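Local coordinates for putative peptidase (Chlamydophila abortus, PDB 3CE2), which probably acts as a zinc-dependent oligopeptidase of the M3B family that degrades small bioactive peptides, at residues Tyr229-Arg240 with Asp516-Arg525. Residues are numbered along the deposited sequence; the frame is centred on the assembly and turned at random.
Sequences YLAQCERYHSYR and DVLSNIEWAR
The hydroxyl of Y229 meets the side chains of S519 and E522. Y229 OH and S519 OG are hydrogen-bonded at 2.6 Å, with S519 OG at the ring edge and in its plane. E522 OE2 lies 3.1 Å from Y229 OH, a second possible acceptor for the same proton; its carboxylate is turned 72° against the ring. The Y229 ring reaches the loop because its chi1 of 172° swings it away from the backbone N. S519 OG accepts from the backbone N of D516, tying the serine into the turn D516-S519. The carboxylate of D516 flanks Y229 and L230, and its OD2 is hydrogen-bonded to H312, a zinc ligand.

Further along the helix, the aliphatic base of R525 crosses the face of Y236, CB over the ring centre in a CH-pi contact 3.8 Å from the centroid. The guanidinium plane is turned 12° from the ring plane, but the group lies beyond the ring; Q232 CB covers one guanidinium face. The hydroxyl of Y236 is hydrogen-bonded to S189 OG and H210 NE2.

In the middle, C233 CB touches L518 CB at 3.5 Å, and I521 packs against C233, Y236 and H237. L518 CD2 makes a CH-pi contact over one face of the H237 imidazole. This is helix-on-loop packing within the largely helical M3 peptidase fold: helix 222-237 rests on the partly 3-10 connection between helices 494-509 and 536-553.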
loop_
_atom_site.group_PDB
_atom_site.type_symbol
_atom_site.label_atom_id
_atom_site.label_comp_id
_atom_site.label_asym_id
_atom_site.label_seq_id
_atom_site.Cartn_x
_atom_site.Cartn_y
_atom_site.Cartn_z
ATOM N N TYR A 229 15.265 3.963 21.605
ATOM C CA TYR A 229 14.370 5.091 21.340
ATOM C C TYR A 229 15.022 6.447 21.623
ATOM O O TYR A 229 14.996 7.339 20.778
ATOM C CB TYR A 229 13.081 4.929 22.158
ATOM C CG TYR A 229 12.165 6.121 22.115
ATOM C CD1 TYR A 229 11.275 6.297 21.054
ATOM C CD2 TYR A 229 12.198 7.090 23.127
ATOM C CE1 TYR A 229 10.424 7.408 20.997
ATOM C CE2 TYR A 229 11.350 8.203 23.081
ATOM C CZ TYR A 229 10.469 8.349 22.010
ATOM O OH TYR A 229 9.635 9.430 21.947
ATOM N N LEU A 230 15.605 6.617 22.808
ATOM C CA LEU A 230 16.229 7.892 23.155
ATOM C C LEU A 230 17.398 8.213 22.234
ATOM O O LEU A 230 17.615 9.373 21.874
ATOM C CB LEU A 230 16.690 7.908 24.613
ATOM C CG LEU A 230 15.597 7.853 25.687
ATOM C CD1 LEU A 230 16.222 7.802 27.057
ATOM C CD2 LEU A 230 14.665 9.039 25.590
ATOM N N ALA A 231 18.167 7.208 21.834
ATOM C CA ALA A 231 19.292 7.535 20.948
ATOM C C ALA A 231 18.768 7.954 19.577
ATOM O O ALA A 231 19.290 8.896 18.964
ATOM C CB ALA A 231 20.278 6.388 20.839
ATOM N N GLN A 232 17.721 7.278 19.095
ATOM C CA GLN A 232 17.121 7.712 17.848
ATOM C C GLN A 232 16.667 9.163 17.930
ATOM O O GLN A 232 16.903 9.923 17.007
ATOM C CB GLN A 232 16.002 6.791 17.391
ATOM C CG GLN A 232 16.487 5.452 16.874
ATOM C CD GLN A 232 17.661 5.562 15.871
ATOM O OE1 GLN A 232 18.831 5.791 16.248
ATOM N NE2 GLN A 232 17.345 5.362 14.586
ATOM N N CYS A 233 16.055 9.577 19.034
ATOM C CA CYS A 233 15.632 10.973 19.113
ATOM C C CYS A 233 16.823 11.918 19.057
ATOM O O CYS A 233 16.778 12.947 18.388
ATOM C CB CYS A 233 14.836 11.239 20.377
ATOM S SG CYS A 233 13.207 10.483 20.423
ATOM N N GLU A 234 17.893 11.583 19.770
ATOM C CA GLU A 234 19.052 12.467 19.783
ATOM C C GLU A 234 19.667 12.615 18.387
ATOM O O GLU A 234 20.078 13.711 17.991
ATOM C CB GLU A 234 20.072 11.987 20.789
ATOM C CG GLU A 234 19.763 12.471 22.172
ATOM C CD GLU A 234 20.436 11.640 23.260
ATOM O OE1 GLU A 234 21.672 11.455 23.196
ATOM O OE2 GLU A 234 19.732 11.188 24.193
ATOM N N ARG A 235 19.688 11.526 17.627
ATOM C CA ARG A 235 20.210 11.569 16.272
ATOM C C ARG A 235 19.518 12.663 15.465
ATOM O O ARG A 235 20.177 13.470 14.832
ATOM C CB ARG A 235 20.089 10.203 15.556
ATOM C CG ARG A 235 20.935 10.194 14.261
ATOM C CD ARG A 235 21.247 8.833 13.666
ATOM N NE ARG A 235 20.232 8.484 12.694
ATOM C CZ ARG A 235 20.448 8.424 11.392
ATOM N NH1 ARG A 235 21.645 8.656 10.903
ATOM N NH2 ARG A 235 19.454 8.121 10.587
ATOM N N TYR A 236 18.188 12.709 15.501
ATOM C CA TYR A 236 17.468 13.659 14.679
ATOM C C TYR A 236 17.460 15.052 15.280
ATOM O O TYR A 236 17.559 16.069 14.583
ATOM C CB TYR A 236 16.054 13.145 14.388
ATOM C CG TYR A 236 16.105 11.996 13.393
ATOM C CD1 TYR A 236 15.958 12.227 12.023
ATOM C CD2 TYR A 236 16.359 10.693 13.817
ATOM C CE1 TYR A 236 16.041 11.201 11.120
ATOM C CE2 TYR A 236 16.414 9.662 12.921
ATOM C CZ TYR A 236 16.277 9.920 11.573
ATOM O OH TYR A 236 16.354 8.880 10.676
ATOM N N HIS A 237 17.346 15.106 16.587
ATOM C CA HIS A 237 17.270 16.378 17.254
ATOM C C HIS A 237 18.486 17.215 16.880
ATOM O O HIS A 237 18.376 18.412 16.607
ATOM C CB HIS A 237 17.191 16.154 18.756
ATOM C CG HIS A 237 17.328 17.407 19.548
ATOM N ND1 HIS A 237 16.351 18.385 19.557
ATOM C CD2 HIS A 237 18.340 17.864 20.328
ATOM C CE1 HIS A 237 16.747 19.380 20.331
ATOM N NE2 HIS A 237 17.954 19.095 20.797
ATOM N N SER A 238 19.652 16.590 16.824
ATOM C CA SER A 238 20.839 17.372 16.496
ATOM C C SER A 238 20.904 17.917 15.046
ATOM O O SER A 238 21.689 18.797 14.759
ATOM C CB SER A 238 22.097 16.615 16.882
ATOM O OG SER A 238 22.051 15.308 16.361
ATOM N N TYR A 239 20.066 17.435 14.139
ATOM C CA TYR A 239 19.995 18.053 12.806
ATOM C C TYR A 239 18.596 18.647 12.544
ATOM O O TYR A 239 18.142 18.782 11.393
ATOM C CB TYR A 239 20.471 17.079 11.703
ATOM C CG TYR A 239 21.954 16.881 11.771
ATOM C CD1 TYR A 239 22.821 17.770 11.143
ATOM C CD2 TYR A 239 22.504 15.860 12.524
ATOM C CE1 TYR A 239 24.210 17.637 11.249
ATOM C CE2 TYR A 239 23.887 15.716 12.630
ATOM C CZ TYR A 239 24.734 16.614 11.995
ATOM O OH TYR A 239 26.105 16.473 12.092
ATOM N N ARG A 240 17.943 19.043 13.636
ATOM C CA ARG A 240 16.572 19.525 13.591
ATOM C C ARG A 240 16.344 20.741 12.681
ATOM O O ARG A 240 15.336 20.797 11.988
ATOM C CB ARG A 240 16.035 19.751 15.008
ATOM C CG ARG A 240 16.717 20.865 15.788
ATOM C CD ARG A 240 16.257 20.889 17.260
ATOM N NE ARG A 240 16.935 21.930 18.041
ATOM C CZ ARG A 240 18.177 21.825 18.516
ATOM N NH1 ARG A 240 18.891 20.724 18.299
ATOM N NH2 ARG A 240 18.708 22.830 19.202
ATOM N N ASP A 516 8.930 11.685 26.590
ATOM C CA ASP A 516 10.323 11.927 26.901
ATOM C C ASP A 516 10.668 13.289 26.341
ATOM O O ASP A 516 9.866 13.873 25.629
ATOM C CB ASP A 516 11.207 10.833 26.341
ATOM C CG ASP A 516 11.041 9.533 27.082
ATOM O OD1 ASP A 516 11.838 9.257 28.022
ATOM O OD2 ASP A 516 10.104 8.786 26.729
ATOM N N VAL A 517 11.834 13.822 26.680
ATOM C CA VAL A 517 12.129 15.224 26.340
ATOM C C VAL A 517 12.250 15.463 24.835
ATOM O O VAL A 517 12.038 16.567 24.379
ATOM C CB VAL A 517 13.381 15.765 27.093
ATOM C CG1 VAL A 517 13.135 15.747 28.570
ATOM C CG2 VAL A 517 14.610 14.898 26.805
ATOM N N LEU A 518 12.577 14.433 24.058
ATOM C CA LEU A 518 12.742 14.627 22.623
ATOM C C LEU A 518 11.674 13.946 21.791
ATOM O O LEU A 518 11.773 13.851 20.563
ATOM C CB LEU A 518 14.133 14.173 22.204
ATOM C CG LEU A 518 15.155 15.145 22.817
ATOM C CD1 LEU A 518 16.583 14.766 22.471
ATOM C CD2 LEU A 518 14.859 16.638 22.444
ATOM N N SER A 519 10.633 13.480 22.458
ATOM C CA SER A 519 9.622 12.662 21.798
ATOM C C SER A 519 9.003 13.366 20.614
ATOM O O SER A 519 8.593 12.734 19.642
ATOM C CB SER A 519 8.537 12.264 22.785
ATOM O OG SER A 519 9.065 11.306 23.670
ATOM N N ASN A 520 8.948 14.682 20.689
ATOM C CA ASN A 520 8.293 15.435 19.658
ATOM C C ASN A 520 9.186 15.709 18.456
ATOM O O ASN A 520 8.870 16.580 17.646
ATOM C CB ASN A 520 7.814 16.753 20.243
ATOM C CG ASN A 520 8.952 17.626 20.691
ATOM O OD1 ASN A 520 9.923 17.157 21.287
ATOM N ND2 ASN A 520 8.846 18.908 20.399
ATOM N N ILE A 521 10.311 15.000 18.350
ATOM C CA ILE A 521 11.205 15.171 17.207
ATOM C C ILE A 521 10.828 14.167 16.120
ATOM O O ILE A 521 11.363 14.218 15.023
ATOM C CB ILE A 521 12.708 15.016 17.613
ATOM C CG1 ILE A 521 13.646 15.690 16.613
ATOM C CG2 ILE A 521 13.099 13.557 17.720
ATOM C CD1 ILE A 521 13.197 17.056 16.162
ATOM N N GLU A 522 9.882 13.273 16.421
ATOM C CA GLU A 522 9.522 12.186 15.498
ATOM C C GLU A 522 9.273 12.653 14.077
ATOM O O GLU A 522 9.645 11.970 13.128
ATOM C CB GLU A 522 8.331 11.360 16.006
ATOM C CG GLU A 522 8.739 10.067 16.730
ATOM C CD GLU A 522 7.894 9.782 17.982
ATOM O OE1 GLU A 522 6.674 9.508 17.824
ATOM O OE2 GLU A 522 8.458 9.830 19.116
ATOM N N TRP A 523 8.660 13.816 13.915
ATOM C CA TRP A 523 8.353 14.289 12.576
ATOM C C TRP A 523 9.586 14.282 11.693
ATOM O O TRP A 523 9.481 14.100 10.480
ATOM C CB TRP A 523 7.767 15.682 12.614
ATOM C CG TRP A 523 8.686 16.681 13.182
ATOM C CD1 TRP A 523 8.703 17.123 14.453
ATOM C CD2 TRP A 523 9.710 17.404 12.487
ATOM N NE1 TRP A 523 9.685 18.068 14.617
ATOM C CE2 TRP A 523 10.318 18.261 13.421
ATOM C CE3 TRP A 523 10.172 17.405 11.161
ATOM C CZ2 TRP A 523 11.379 19.103 13.090
ATOM C CZ3 TRP A 523 11.213 18.256 10.829
ATOM C CH2 TRP A 523 11.804 19.103 11.794
ATOM N N ALA A 524 10.755 14.464 12.303
ATOM C CA ALA A 524 12.012 14.474 11.552
ATOM C C ALA A 524 12.452 13.114 10.964
ATOM O O ALA A 524 13.151 13.089 9.956
ATOM C CB ALA A 524 13.109 15.083 12.376
ATOM N N ARG A 525 12.043 11.999 11.572
ATOM C CA ARG A 525 12.462 10.689 11.108
ATOM C C ARG A 525 11.567 10.100 10.046
ATOM O O ARG A 525 11.860 9.029 9.541
ATOM C CB ARG A 525 12.616 9.687 12.256
ATOM C CG ARG A 525 12.097 10.181 13.595
ATOM C CD ARG A 525 12.793 9.554 14.846
ATOM N NE ARG A 525 12.940 8.087 14.803
ATOM C CZ ARG A 525 12.899 7.289 15.876
ATOM N NH1 ARG A 525 12.686 7.798 17.088
ATOM N NH2 ARG A 525 13.059 5.974 15.740
#